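Local coordinates for protein superoxide dismutase (Clostridium difficile, PDB 4JZG) that probably protects the cell by converting superoxide radicals into hydrogen peroxide and oxygen at a bound manganese or iron ion, at residues A[56-61]-A[81-86]; A[134-139]-A[162-167]; A[166-171]-A[182-187]. All blocks are in the same frame, centred on the assembly; numbering follows the deposited sequence.

Three contacts trace how a metal site is assembled from two parts of one chain. Contact 1 comes first along the sequence, in the alpha-hairpin domain, where helix 72-90 meets helix 57-62. Contacts 2 and 3 follow in the C-terminal domain and share strand 161-167: contact 2 pairs it with strand 132-138, and contact 3 sets its end and the loop beyond against helix 181-188. Centres lie about 14 Å apart for contacts 1 and 2 and for contacts 2 and 3, and about 21 Å for contacts 1 and 3. All three reach the same manganese, through H85, D167 and H171, and H30 completes the protein ligands, so the ion joins the two domains.

Contact 1 (A[56-61]-A[81-86]); sequences SLCELL and GAYNHK. With MN (manganese (II) ion), chain B.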
loop_
_atom_site.group_PDB
_atom_site.type_symbol
_atom_site.label_atom_id
_atom_site.label_comp_id
_atom_site.label_asym_id
_atom_site.label_seq_id
_atom_site.Cartn_x
_atom_site.Cartn_y
_atom_site.Cartn_z
ATOM N N SER A 56 -21.587 15.692 5.337
ATOM C CA SER A 56 -21.426 14.273 5.633
ATOM C C SER A 56 -20.143 13.795 4.953
ATOM O O SER A 56 -19.623 14.460 4.056
ATOM C CB SER A 56 -22.591 13.487 5.053
ATOM O OG SER A 56 -22.603 13.634 3.639
ATOM N N LEU A 57 -19.645 12.634 5.359
ATOM C CA LEU A 57 -18.508 12.027 4.668
ATOM C C LEU A 57 -18.773 11.908 3.162
ATOM O O LEU A 57 -17.898 12.216 2.349
ATOM C CB LEU A 57 -18.151 10.666 5.284
ATOM C CG LEU A 57 -17.544 10.706 6.693
ATOM C CD1 LEU A 57 -17.345 9.301 7.258
ATOM C CD2 LEU A 57 -16.232 11.461 6.690
ATOM N N CYS A 58 -19.979 11.482 2.789
ATOM C CA CYS A 58 -20.334 11.355 1.372
ATOM C C CYS A 58 -20.166 12.662 0.615
ATOM O O CYS A 58 -19.618 12.690 -0.495
ATOM C CB CYS A 58 -21.784 10.877 1.204
ATOM S SG CYS A 58 -21.992 9.084 1.171
ATOM N N GLU A 59 -20.661 13.744 1.201
ATOM C CA GLU A 59 -20.585 15.044 0.553
ATOM C C GLU A 59 -19.136 15.473 0.351
ATOM O O GLU A 59 -18.785 15.985 -0.711
ATOM C CB GLU A 59 -21.365 16.101 1.341
ATOM C CG GLU A 59 -22.864 15.993 1.128
ATOM C CD GLU A 59 -23.682 16.910 2.038
ATOM O OE1 GLU A 59 -23.340 17.079 3.238
ATOM O OE2 GLU A 59 -24.690 17.456 1.546
ATOM N N LEU A 60 -18.295 15.277 1.362
ATOM C CA LEU A 60 -16.878 15.589 1.203
ATOM C C LEU A 60 -16.299 14.822 0.010
ATOM O O LEU A 60 -15.633 15.400 -0.849
ATOM C CB LEU A 60 -16.107 15.251 2.472
ATOM C CG LEU A 60 -16.389 16.113 3.698
ATOM C CD1 LEU A 60 -15.711 15.494 4.913
ATOM C CD2 LEU A 60 -15.890 17.534 3.467
ATOM N N LEU A 61 -16.584 13.523 -0.046
ATOM C CA LEU A 61 -16.053 12.655 -1.093
ATOM C C LEU A 61 -16.625 12.930 -2.483
ATOM O O LEU A 61 -15.988 12.611 -3.497
ATOM C CB LEU A 61 -16.289 11.181 -0.725
ATOM C CG LEU A 61 -15.568 10.650 0.518
ATOM C CD1 LEU A 61 -15.976 9.218 0.785
ATOM C CD2 LEU A 61 -14.055 10.747 0.342
ATOM N N GLY A 81 -10.485 7.321 4.190
ATOM C CA GLY A 81 -10.182 6.300 5.175
ATOM C C GLY A 81 -11.317 6.172 6.174
ATOM O O GLY A 81 -11.673 5.076 6.580
ATOM N N ALA A 82 -11.894 7.303 6.571
ATOM C CA ALA A 82 -12.953 7.289 7.579
ATOM C C ALA A 82 -14.213 6.632 7.031
ATOM O O ALA A 82 -14.851 5.819 7.712
ATOM C CB ALA A 82 -13.252 8.699 8.083
ATOM N N TYR A 83 -14.562 6.975 5.795
ATOM C CA TYR A 83 -15.734 6.393 5.150
ATOM C C TYR A 83 -15.546 4.905 4.864
ATOM O O TYR A 83 -16.412 4.091 5.184
ATOM C CB TYR A 83 -16.080 7.126 3.845
ATOM C CG TYR A 83 -17.312 6.554 3.196
ATOM C CD1 TYR A 83 -18.574 7.013 3.549
ATOM C CD2 TYR A 83 -17.223 5.528 2.257
ATOM C CE1 TYR A 83 -19.720 6.481 2.978
ATOM C CE2 TYR A 83 -18.364 4.984 1.680
ATOM C CZ TYR A 83 -19.611 5.468 2.047
ATOM O OH TYR A 83 -20.762 4.944 1.490
ATOM N N ASN A 84 -14.421 4.554 4.247
ATOM C CA ASN A 84 -14.164 3.164 3.859
ATOM C C ASN A 84 -14.158 2.189 5.039
ATOM O O ASN A 84 -14.694 1.088 4.954
ATOM C CB ASN A 84 -12.852 3.057 3.067
ATOM C CG ASN A 84 -12.921 3.791 1.739
ATOM O OD1 ASN A 84 -14.010 4.115 1.264
ATOM N ND2 ASN A 84 -11.768 4.054 1.135
ATOM N N HIS A 85 -13.554 2.601 6.145
ATOM C CA HIS A 85 -13.463 1.728 7.303
ATOM C C HIS A 85 -14.797 1.606 8.046
ATOM O O HIS A 85 -15.175 0.507 8.461
ATOM C CB HIS A 85 -12.317 2.167 8.228
ATOM C CG HIS A 85 -10.963 1.824 7.693
ATOM N ND1 HIS A 85 -10.271 2.647 6.828
ATOM C CD2 HIS A 85 -10.189 0.723 7.861
ATOM C CE1 HIS A 85 -9.123 2.076 6.503
ATOM N NE2 HIS A 85 -9.042 0.914 7.129
ATOM N N LYS A 86 -15.519 2.710 8.215
ATOM C CA LYS A 86 -16.854 2.590 8.789
ATOM C C LYS A 86 -17.652 1.578 7.964
ATOM O O LYS A 86 -18.322 0.690 8.513
ATOM C CB LYS A 86 -17.602 3.926 8.836
ATOM C CG LYS A 86 -19.034 3.772 9.367
ATOM C CD LYS A 86 -19.924 4.966 9.022
ATOM C CE LYS A 86 -19.385 6.248 9.644
ATOM N NZ LYS A 86 -20.099 7.484 9.180
HETATM MN MN MN B . -7.697 -0.550 6.513
HETATM O O HOH W 1 -7.257 0.407 4.408
#
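Within the alpha-hairpin domain of this iron/manganese superoxide dismutase, L57, C58 and L61 of helix 57-62 pack on A82, Y83 and K86 of helix 72-90, the helix that also carries the metal ligand H85. The short segments are inclined at 131°, closer to antiparallel than to parallel, and their axes approach to 10.3 Å. Y83 stands at the centre of an essentially apolar interface. Its CG is anti to the backbone N (chi1 -178°), which carries the ring out across helix 57-62, where three side chains meet it at successive places. At the root of the side chain, the L61 CD1 methyl lies 3.7 Å from Y83 CB. L57 arrives at the ring edge, near its plane, with CB 4.1 Å from Y83 CD1. Farther out, C58 SG comes within 3.9 Å of Y83 CE1, an oblique sulfur-aromatic contact in which the line to the ring centroid is 52° off the normal. The end of L57 turns to the backbone side of Y83, where its CD1 touches A82 CB. K86, bent along its chain, brings NZ to 3.8 Å from L57 CD1. Polar groups hold each helix internally. S56 and E59 form a capping box, with E59 N donating to S56 OG at 3.1 Å and S56 N to E59 OE1. G81 O accepts both the backbone N and, at 2.8 Å, ND1 of H85; this second bond lies in the imidazole plane, fixes the ring's rotation and directs NE2 to manganese at 2.1 Å. Around this contact, helix 24-46 supplies L42 against L57, V39 against A82 and Y35 against K86, while N84 touches W133 and W135 of strand 132-138.

Contact 2 (A[134-139]-A[162-167]); sequences AWLVAT and PIIGLD. With MN (manganese (II) ion), chain B.
W135 against G165 and P162, and L136 against I163 and I164, are the main side-chain meetings across the antiparallel strands 132-138 and 161-167 of the C-terminal domain. On the W135 face of the sheet, the indole has CG anti to the carbonyl carbon (chi1 -54°) and leans across the partner strand at G165, with CE3 3.6 Å from G165 CA; the glycine has no side chain to compete for that space. P162 lies alongside the indole and points the same way, its CB 3.9 Å from W135 CE3. At the polar end of the ring, W135 NE1 hydrogen-bonds T149 OG1 on the adjacent strand 144-150.

L136 and I164 share the opposite face. I164 holds CG1 between its backbone N and carbonyl carbon (chi1 76°), and this branch reaches L136 CB at 3.7 Å. I163 is the extra residue of a classic beta bulge opposite L136, and it points at strand 132-138. The side chains of L136 and I163 cross obliquely, with L136 CD2 3.9 Å from I163 CB, while I163 CD1 extends to A138 CB at 4.0 Å. F117 of helix 114-127 packs on both L136 and I164.

Backbone bonds tie the strands together. A134 and L166 form a hydrogen-bonded pair with two reciprocal bonds, L166 N to A134 O being 2.8 Å long. At the bulge, L136 N donates to I164 O, whereas I163 N approaches L136 O almost head-on at 2.7 Å. Beyond the paired residues, the strand delivers D167 to the metal, where OD2 binds manganese at 2.0 Å.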
loop_
_atom_site.group_PDB
_atom_site.type_symbol
_atom_site.label_atom_id
_atom_site.label_comp_id
_atom_site.label_asym_id
_atom_site.label_seq_id
_atom_site.Cartn_x
_atom_site.Cartn_y
_atom_site.Cartn_z
ATOM N N ALA A 134 -11.238 -3.632 -3.083
ATOM C CA ALA A 134 -12.105 -4.194 -4.122
ATOM C C ALA A 134 -13.559 -3.945 -3.735
ATOM O O ALA A 134 -13.924 -4.053 -2.555
ATOM C CB ALA A 134 -11.858 -5.668 -4.288
ATOM N N TRP A 135 -14.388 -3.613 -4.719
ATOM C CA TRP A 135 -15.769 -3.215 -4.447
ATOM C C TRP A 135 -16.785 -3.886 -5.350
ATOM O O TRP A 135 -16.560 -4.026 -6.551
ATOM C CB TRP A 135 -15.947 -1.714 -4.673
ATOM C CG TRP A 135 -15.009 -0.840 -3.938
ATOM C CD1 TRP A 135 -13.841 -0.318 -4.411
ATOM C CD2 TRP A 135 -15.162 -0.346 -2.599
ATOM N NE1 TRP A 135 -13.260 0.477 -3.452
ATOM C CE2 TRP A 135 -14.047 0.473 -2.328
ATOM C CE3 TRP A 135 -16.134 -0.515 -1.605
ATOM C CZ2 TRP A 135 -13.863 1.112 -1.095
ATOM C CZ3 TRP A 135 -15.958 0.129 -0.377
ATOM C CH2 TRP A 135 -14.831 0.932 -0.134
ATOM N N LEU A 136 -17.924 -4.261 -4.775
ATOM C CA LEU A 136 -19.117 -4.505 -5.580
ATOM C C LEU A 136 -19.903 -3.202 -5.556
ATOM O O LEU A 136 -20.269 -2.718 -4.478
ATOM C CB LEU A 136 -19.951 -5.633 -4.992
ATOM C CG LEU A 136 -21.294 -5.922 -5.662
ATOM C CD1 LEU A 136 -21.081 -6.475 -7.060
ATOM C CD2 LEU A 136 -22.113 -6.889 -4.812
ATOM N N VAL A 137 -20.132 -2.617 -6.732
ATOM C CA VAL A 137 -20.802 -1.321 -6.806
ATOM C C VAL A 137 -22.059 -1.334 -7.675
ATOM O O VAL A 137 -22.223 -2.182 -8.560
ATOM C CB VAL A 137 -19.857 -0.215 -7.328
ATOM C CG1 VAL A 137 -18.696 -0.005 -6.358
ATOM C CG2 VAL A 137 -19.347 -0.560 -8.722
ATOM N N ALA A 138 -22.938 -0.372 -7.419
ATOM C CA ALA A 138 -24.148 -0.205 -8.218
ATOM C C ALA A 138 -24.229 1.196 -8.814
ATOM O O ALA A 138 -23.919 2.184 -8.141
ATOM C CB ALA A 138 -25.393 -0.491 -7.378
ATOM N N THR A 139 -24.635 1.271 -10.079
ATOM C CA THR A 139 -25.054 2.541 -10.684
ATOM C C THR A 139 -26.383 2.964 -10.055
ATOM O O THR A 139 -26.990 2.203 -9.300
ATOM C CB THR A 139 -25.251 2.411 -12.203
ATOM O OG1 THR A 139 -26.166 1.341 -12.468
ATOM C CG2 THR A 139 -23.932 2.105 -12.897
ATOM N N PRO A 162 -21.298 1.696 -3.254
ATOM C CA PRO A 162 -20.673 0.477 -2.725
ATOM C C PRO A 162 -21.711 -0.434 -2.082
ATOM O O PRO A 162 -22.501 0.019 -1.258
ATOM C CB PRO A 162 -19.721 0.998 -1.633
ATOM C CG PRO A 162 -19.729 2.488 -1.748
ATOM C CD PRO A 162 -20.993 2.879 -2.433
ATOM N N ILE A 163 -21.689 -1.705 -2.453
ATOM C CA ILE A 163 -22.607 -2.696 -1.909
ATOM C C ILE A 163 -21.875 -3.551 -0.870
ATOM O O ILE A 163 -22.300 -3.631 0.286
ATOM C CB ILE A 163 -23.178 -3.558 -3.046
ATOM C CG1 ILE A 163 -23.776 -2.640 -4.111
ATOM C CG2 ILE A 163 -24.238 -4.512 -2.523
ATOM C CD1 ILE A 163 -24.850 -1.714 -3.567
ATOM N N ILE A 164 -20.781 -4.184 -1.296
ATOM C CA ILE A 164 -19.758 -4.708 -0.378
ATOM C C ILE A 164 -18.368 -4.212 -0.822
ATOM O O ILE A 164 -18.191 -3.764 -1.958
ATOM C CB ILE A 164 -19.740 -6.262 -0.311
ATOM C CG1 ILE A 164 -19.079 -6.855 -1.556
ATOM C CG2 ILE A 164 -21.145 -6.824 -0.112
ATOM C CD1 ILE A 164 -18.929 -8.390 -1.503
ATOM N N GLY A 165 -17.385 -4.285 0.069
ATOM C CA GLY A 165 -16.030 -3.880 -0.260
ATOM C C GLY A 165 -15.030 -4.571 0.647
ATOM O O GLY A 165 -15.317 -4.804 1.818
ATOM N N LEU A 166 -13.855 -4.894 0.115
ATOM C CA LEU A 166 -12.820 -5.578 0.886
ATOM C C LEU A 166 -11.537 -4.741 0.937
ATOM O O LEU A 166 -10.990 -4.379 -0.102
ATOM C CB LEU A 166 -12.522 -6.934 0.247
ATOM C CG LEU A 166 -11.401 -7.770 0.869
ATOM C CD1 LEU A 166 -11.691 -8.056 2.344
ATOM C CD2 LEU A 166 -11.219 -9.067 0.098
ATOM N N ASP A 167 -11.079 -4.431 2.148
ATOM C CA ASP A 167 -9.797 -3.776 2.393
ATOM C C ASP A 167 -8.656 -4.751 2.051
ATOM O O ASP A 167 -8.548 -5.808 2.666
ATOM C CB ASP A 167 -9.731 -3.369 3.877
ATOM C CG ASP A 167 -8.594 -2.414 4.188
ATOM O OD1 ASP A 167 -7.767 -2.169 3.294
ATOM O OD2 ASP A 167 -8.517 -1.895 5.334
HETATM MN MN MN B . -7.697 -0.550 6.513
HETATM O O HOH W 1 -7.257 0.407 4.408
#

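Contact 3 (A[166-171]-A[182-187]); sequences LDVWEH and NEYIDN. With MN (manganese (II) ion), chain B.
L166 and D167 end strand 161-167 of the C-terminal domain and V168 begins the loop after it, beside helix 181-188, where Y184 and I185 receive them. The polar link across the contact is one hydrogen bond: Y184 OH donates to D167 O at 2.9 Å, in the carbonyl plane and with a C=O...O angle of 153°. Y184 has CG anti to its backbone N (chi1 168°), sending the phenol away from its helix to this buried carbonyl, so a second-shell tyrosine holds the backbone of a metal ligand.

Apolar contacts lie beside that bond. L166 and Y184 slide past each other in opposite directions, with L166 CD1 3.7 Å from Y184 CZ. The L166 and I185 side chains cross at about a right angle, L166 CD2 lying 3.9 Å from I185 CG1. V168 CG1 touches more loosely, at the edge of the Y184 ring.

The remaining interactions belong to the metal site. D167 OD1 accepts W169 N at 3.0 Å from above the carboxylate plane, an Asx turn that steadies the aspartate. H171 ND1 bonds to E170 OE2 of the second subunit, and E170 OE2 to H171 ND1 there, a reciprocal bridge that links the two metal sites across the dimer interface. The manganese-bound water sits over one face of the W169 ring, toward its rim, and H171 NE2 binds the manganese at 2.2 Å.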
loop_
_atom_site.group_PDB
_atom_site.type_symbol
_atom_site.label_atom_id
_atom_site.label_comp_id
_atom_site.label_asym_id
_atom_site.label_seq_id
_atom_site.Cartn_x
_atom_site.Cartn_y
_atom_site.Cartn_z
ATOM N N LEU A 166 -13.855 -4.894 0.115
ATOM C CA LEU A 166 -12.820 -5.578 0.886
ATOM C C LEU A 166 -11.537 -4.741 0.937
ATOM O O LEU A 166 -10.990 -4.379 -0.102
ATOM C CB LEU A 166 -12.522 -6.934 0.247
ATOM C CG LEU A 166 -11.401 -7.770 0.869
ATOM C CD1 LEU A 166 -11.691 -8.056 2.344
ATOM C CD2 LEU A 166 -11.219 -9.067 0.098
ATOM N N ASP A 167 -11.079 -4.431 2.148
ATOM C CA ASP A 167 -9.797 -3.776 2.393
ATOM C C ASP A 167 -8.656 -4.751 2.051
ATOM O O ASP A 167 -8.548 -5.808 2.666
ATOM C CB ASP A 167 -9.731 -3.369 3.877
ATOM C CG ASP A 167 -8.594 -2.414 4.188
ATOM O OD1 ASP A 167 -7.767 -2.169 3.294
ATOM O OD2 ASP A 167 -8.517 -1.895 5.334
ATOM N N VAL A 168 -7.833 -4.432 1.050
ATOM C CA VAL A 168 -6.618 -5.221 0.804
ATOM C C VAL A 168 -5.317 -4.448 1.085
ATOM O O VAL A 168 -4.253 -4.820 0.603
ATOM C CB VAL A 168 -6.571 -5.894 -0.602
ATOM C CG1 VAL A 168 -7.674 -6.950 -0.741
ATOM C CG2 VAL A 168 -6.686 -4.872 -1.699
ATOM N N TRP A 169 -5.394 -3.377 1.866
ATOM C CA TRP A 169 -4.175 -2.858 2.468
ATOM C C TRP A 169 -3.562 -4.006 3.274
ATOM O O TRP A 169 -4.282 -4.815 3.868
ATOM C CB TRP A 169 -4.462 -1.695 3.406
ATOM C CG TRP A 169 -4.751 -0.375 2.743
ATOM C CD1 TRP A 169 -5.739 -0.104 1.830
ATOM C CD2 TRP A 169 -4.084 0.873 2.996
ATOM N NE1 TRP A 169 -5.712 1.233 1.492
ATOM C CE2 TRP A 169 -4.709 1.853 2.193
ATOM C CE3 TRP A 169 -3.018 1.256 3.821
ATOM C CZ2 TRP A 169 -4.300 3.183 2.187
ATOM C CZ3 TRP A 169 -2.611 2.577 3.814
ATOM C CH2 TRP A 169 -3.258 3.528 3.003
ATOM N N GLU A 170 -2.239 -4.066 3.311
ATOM C CA GLU A 170 -1.552 -5.162 3.984
ATOM C C GLU A 170 -1.823 -5.160 5.484
ATOM O O GLU A 170 -1.829 -6.212 6.112
ATOM C CB GLU A 170 -0.042 -5.154 3.660
ATOM C CG GLU A 170 0.251 -5.691 2.256
ATOM C CD GLU A 170 1.693 -5.483 1.802
ATOM O OE1 GLU A 170 2.316 -4.478 2.202
ATOM O OE2 GLU A 170 2.196 -6.324 1.027
ATOM N N HIS A 171 -2.083 -3.996 6.061
ATOM C CA HIS A 171 -2.412 -3.985 7.478
ATOM C C HIS A 171 -3.691 -4.769 7.792
ATOM O O HIS A 171 -3.912 -5.148 8.926
ATOM C CB HIS A 171 -2.496 -2.562 8.042
ATOM C CG HIS A 171 -3.634 -1.748 7.507
ATOM N ND1 HIS A 171 -3.448 -0.529 6.887
ATOM C CD2 HIS A 171 -4.972 -1.952 7.537
ATOM C CE1 HIS A 171 -4.619 -0.028 6.541
ATOM N NE2 HIS A 171 -5.560 -0.869 6.925
ATOM N N ASN A 182 -4.508 -14.205 -1.005
ATOM C CA ASN A 182 -5.530 -15.109 -1.528
ATOM C C ASN A 182 -6.312 -15.855 -0.436
ATOM O O ASN A 182 -7.528 -16.048 -0.561
ATOM C CB ASN A 182 -4.919 -16.109 -2.516
ATOM C CG ASN A 182 -3.921 -17.064 -1.849
ATOM O OD1 ASN A 182 -3.053 -16.654 -1.067
ATOM N ND2 ASN A 182 -4.055 -18.349 -2.153
ATOM N N GLU A 183 -5.622 -16.275 0.622
ATOM C CA GLU A 183 -6.276 -16.976 1.726
ATOM C C GLU A 183 -7.144 -16.011 2.497
ATOM O O GLU A 183 -8.241 -16.356 2.921
ATOM C CB GLU A 183 -5.253 -17.603 2.684
ATOM C CG GLU A 183 -4.437 -18.699 2.058
ATOM C CD GLU A 183 -3.386 -19.280 2.996
ATOM O OE1 GLU A 183 -3.309 -18.859 4.179
ATOM O OE2 GLU A 183 -2.635 -20.166 2.532
ATOM N N TYR A 184 -6.638 -14.799 2.688
ATOM C CA TYR A 184 -7.419 -13.736 3.328
ATOM C C TYR A 184 -8.724 -13.488 2.578
ATOM O O TYR A 184 -9.808 -13.454 3.164
ATOM C CB TYR A 184 -6.592 -12.447 3.380
ATOM C CG TYR A 184 -7.350 -11.184 3.751
ATOM C CD1 TYR A 184 -8.007 -11.065 4.977
ATOM C CD2 TYR A 184 -7.370 -10.086 2.889
ATOM C CE1 TYR A 184 -8.681 -9.886 5.323
ATOM C CE2 TYR A 184 -8.029 -8.911 3.230
ATOM C CZ TYR A 184 -8.682 -8.819 4.433
ATOM O OH TYR A 184 -9.324 -7.652 4.756
ATOM N N ILE A 185 -8.604 -13.323 1.268
ATOM C CA ILE A 185 -9.746 -12.988 0.437
ATOM C C ILE A 185 -10.762 -14.126 0.489
ATOM O O ILE A 185 -11.971 -13.903 0.646
ATOM C CB ILE A 185 -9.304 -12.724 -1.019
ATOM C CG1 ILE A 185 -8.393 -11.485 -1.082
ATOM C CG2 ILE A 185 -10.519 -12.577 -1.932
ATOM C CD1 ILE A 185 -7.606 -11.347 -2.410
ATOM N N ASP A 186 -10.265 -15.352 0.381
ATOM C CA ASP A 186 -11.147 -16.502 0.380
ATOM C C ASP A 186 -11.895 -16.649 1.705
ATOM O O ASP A 186 -13.094 -16.907 1.717
ATOM C CB ASP A 186 -10.379 -17.783 0.074
ATOM C CG ASP A 186 -11.305 -18.973 -0.078
ATOM O OD1 ASP A 186 -12.143 -18.957 -1.016
ATOM O OD2 ASP A 186 -11.222 -19.906 0.754
ATOM N N ASN A 187 -11.184 -16.485 2.817
ATOM C CA ASN A 187 -11.793 -16.592 4.139
ATOM C C ASN A 187 -12.821 -15.514 4.445
ATOM O O ASN A 187 -13.741 -15.726 5.236
ATOM C CB ASN A 187 -10.716 -16.554 5.223
ATOM C CG ASN A 187 -10.187 -17.937 5.561
ATOM O OD1 ASN A 187 -10.367 -18.880 4.798
ATOM N ND2 ASN A 187 -9.537 -18.062 6.709
HETATM MN MN MN B . -7.697 -0.550 6.513
HETATM O O HOH W 1 -7.257 0.407 4.408
#